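Local coordinates for protein sensory transduction histidine kinase, putative (Borrelia burgdorferi, PDB 5BWJ) that probably senses small molecules in the periplasm through this Venus flytrap domain and relays the signal to its histidine kinase region, at residues I35-A40 / A45-E50. Sequence-based numbering, arbitrary orientation.
Sequences ILDKWA and ADIMVE
Leu36 meets the strand with two parts of its side chain: CB sits tightly against CD1 of Ile47, 3.5 Å away, while its own CD1 reaches CG2 of Val49. The next residue, Asp37, starts out pointing away from the strand, but its carboxylate end comes nearer and crosses Ile47 at about a right angle. OD1 lies 3.4 Å from Ile47 CD1, a van der Waals touch of a carboxylate oxygen on a methyl, on the solvent-exposed side. Trp39 comes in edge first. With CG anti to the backbone N (chi1 175°), the indole brings CZ3 to 4.1 Å from Ile47 CG2, which lies near the ring plane; NE1 is bonded to the carbonyl of Asn203. Ala40 closes the walk: its CB touches the same Ile47 CG2. Its carbonyl O accepts a hydrogen bond from Ala45 N (3.0 Å), tying the C-terminal part of the helix to the returning chain. Ile47 is thus shared by all four residues. Strand 6-13, helix 32-42 and strand 45-52 form a beta-alpha-beta crossover in one lobe of the sensor: the 35-40 and 45-50 axes run nearly antiparallel (153°), the two strands pair in parallel, and Phe10 of strand 6-13 also packs against Leu36, Trp39 and Ile47.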
loop_
_atom_site.group_PDB
_atom_site.type_symbol
_atom_site.label_atom_id
_atom_site.label_comp_id
_atom_site.label_asym_id
_atom_site.label_seq_id
_atom_site.Cartn_x
_atom_site.Cartn_y
_atom_site.Cartn_z
ATOM N N ILE B 35 -12.127 -0.038 11.130
ATOM C CA ILE B 35 -12.846 -0.971 10.269
ATOM C C ILE B 35 -13.566 -2.041 11.085
ATOM O O ILE B 35 -14.716 -2.376 10.803
ATOM C CB ILE B 35 -11.897 -1.668 9.272
ATOM C CG1 ILE B 35 -11.194 -0.633 8.390
ATOM C CG2 ILE B 35 -12.667 -2.658 8.395
ATOM C CD1 ILE B 35 -10.072 -1.209 7.552
ATOM N N LEU B 36 -12.880 -2.584 12.086
ATOM C CA LEU B 36 -13.438 -3.657 12.902
ATOM C C LEU B 36 -14.633 -3.184 13.727
ATOM O O LEU B 36 -15.591 -3.931 13.916
ATOM C CB LEU B 36 -12.363 -4.240 13.822
ATOM C CG LEU B 36 -11.271 -5.067 13.136
ATOM C CD1 LEU B 36 -10.158 -5.406 14.116
ATOM C CD2 LEU B 36 -11.844 -6.339 12.531
ATOM N N ASP B 37 -14.575 -1.949 14.216
ATOM C CA ASP B 37 -15.699 -1.367 14.942
ATOM C C ASP B 37 -16.917 -1.226 14.031
ATOM O O ASP B 37 -18.050 -1.416 14.467
ATOM C CB ASP B 37 -15.321 -0.005 15.529
ATOM C CG ASP B 37 -14.392 -0.117 16.727
ATOM O OD1 ASP B 37 -14.449 -1.142 17.439
ATOM O OD2 ASP B 37 -13.606 0.824 16.962
ATOM N N LYS B 38 -16.680 -0.891 12.767
ATOM C CA LYS B 38 -17.765 -0.787 11.798
ATOM C C LYS B 38 -18.366 -2.160 11.517
ATOM O O LYS B 38 -19.587 -2.327 11.539
ATOM C CB LYS B 38 -17.274 -0.154 10.495
ATOM C CG LYS B 38 -17.085 1.350 10.564
ATOM C CD LYS B 38 -16.895 1.937 9.177
ATOM C CE LYS B 38 -16.997 3.448 9.192
ATOM N NZ LYS B 38 -17.096 3.999 7.814
ATOM N N TRP B 39 -17.503 -3.135 11.252
ATOM C CA TRP B 39 -17.940 -4.505 11.010
ATOM C C TRP B 39 -18.734 -5.035 12.197
ATOM O O TRP B 39 -19.711 -5.765 12.029
ATOM C CB TRP B 39 -16.738 -5.411 10.738
ATOM C CG TRP B 39 -17.094 -6.865 10.601
ATOM C CD1 TRP B 39 -17.370 -7.538 9.447
ATOM C CD2 TRP B 39 -17.205 -7.825 11.661
ATOM N NE1 TRP B 39 -17.649 -8.855 9.721
ATOM C CE2 TRP B 39 -17.554 -9.058 11.073
ATOM C CE3 TRP B 39 -17.043 -7.761 13.048
ATOM C CZ2 TRP B 39 -17.747 -10.215 11.825
ATOM C CZ3 TRP B 39 -17.234 -8.912 13.792
ATOM C CH2 TRP B 39 -17.582 -10.122 13.179
ATOM N N ALA B 40 -18.309 -4.656 13.397
ATOM C CA ALA B 40 -18.929 -5.138 14.624
ATOM C C ALA B 40 -20.365 -4.647 14.736
ATOM O O ALA B 40 -21.257 -5.393 15.142
ATOM C CB ALA B 40 -18.120 -4.691 15.832
ATOM N N ALA B 45 -22.245 -7.303 17.220
ATOM C CA ALA B 45 -21.279 -8.034 18.026
ATOM C C ALA B 45 -20.273 -7.100 18.681
ATOM O O ALA B 45 -20.145 -5.937 18.299
ATOM C CB ALA B 45 -20.558 -9.064 17.170
ATOM N N ASP B 46 -19.576 -7.624 19.682
ATOM C CA ASP B 46 -18.445 -6.938 20.287
ATOM C C ASP B 46 -17.169 -7.588 19.782
ATOM O O ASP B 46 -17.192 -8.730 19.328
ATOM C CB ASP B 46 -18.524 -6.998 21.811
ATOM C CG ASP B 46 -19.738 -6.275 22.357
ATOM O OD1 ASP B 46 -19.986 -5.128 21.927
ATOM O OD2 ASP B 46 -20.447 -6.855 23.207
ATOM N N ILE B 47 -16.059 -6.862 19.854
ATOM C CA ILE B 47 -14.793 -7.377 19.353
ATOM C C ILE B 47 -13.662 -7.208 20.359
ATOM O O ILE B 47 -13.657 -6.282 21.173
ATOM C CB ILE B 47 -14.395 -6.693 18.029
ATOM C CG1 ILE B 47 -14.382 -5.171 18.192
ATOM C CG2 ILE B 47 -15.355 -7.106 16.916
ATOM C CD1 ILE B 47 -13.779 -4.440 17.015
ATOM N N MET B 48 -12.717 -8.140 20.291
ATOM C CA MET B 48 -11.486 -8.090 21.064
ATOM C C MET B 48 -10.308 -8.165 20.105
ATOM O O MET B 48 -10.226 -9.081 19.288
ATOM C CB MET B 48 -11.434 -9.238 22.076
ATOM C CG MET B 48 -10.054 -9.498 22.673
ATOM S SD MET B 48 -9.356 -8.054 23.494
ATOM C CE MET B 48 -7.717 -8.658 23.884
ATOM N N VAL B 49 -9.401 -7.199 20.205
ATOM C CA VAL B 49 -8.212 -7.172 19.364
ATOM C C VAL B 49 -6.987 -7.534 20.190
ATOM O O VAL B 49 -6.778 -6.994 21.277
ATOM C CB VAL B 49 -8.005 -5.793 18.714
ATOM C CG1 VAL B 49 -6.798 -5.816 17.788
ATOM C CG2 VAL B 49 -9.250 -5.379 17.943
ATOM N N GLU B 50 -6.186 -8.458 19.666
ATOM C CA GLU B 50 -4.950 -8.866 20.318
ATOM C C GLU B 50 -3.828 -8.970 19.293
ATOM O O GLU B 50 -3.974 -9.623 18.262
ATOM C CB GLU B 50 -5.132 -10.204 21.039
ATOM C CG GLU B 50 -3.864 -10.729 21.697
ATOM C CD GLU B 50 -4.089 -12.026 22.447
ATOM O OE1 GLU B 50 -3.398 -13.020 22.135
ATOM O OE2 GLU B 50 -4.949 -12.049 23.353
#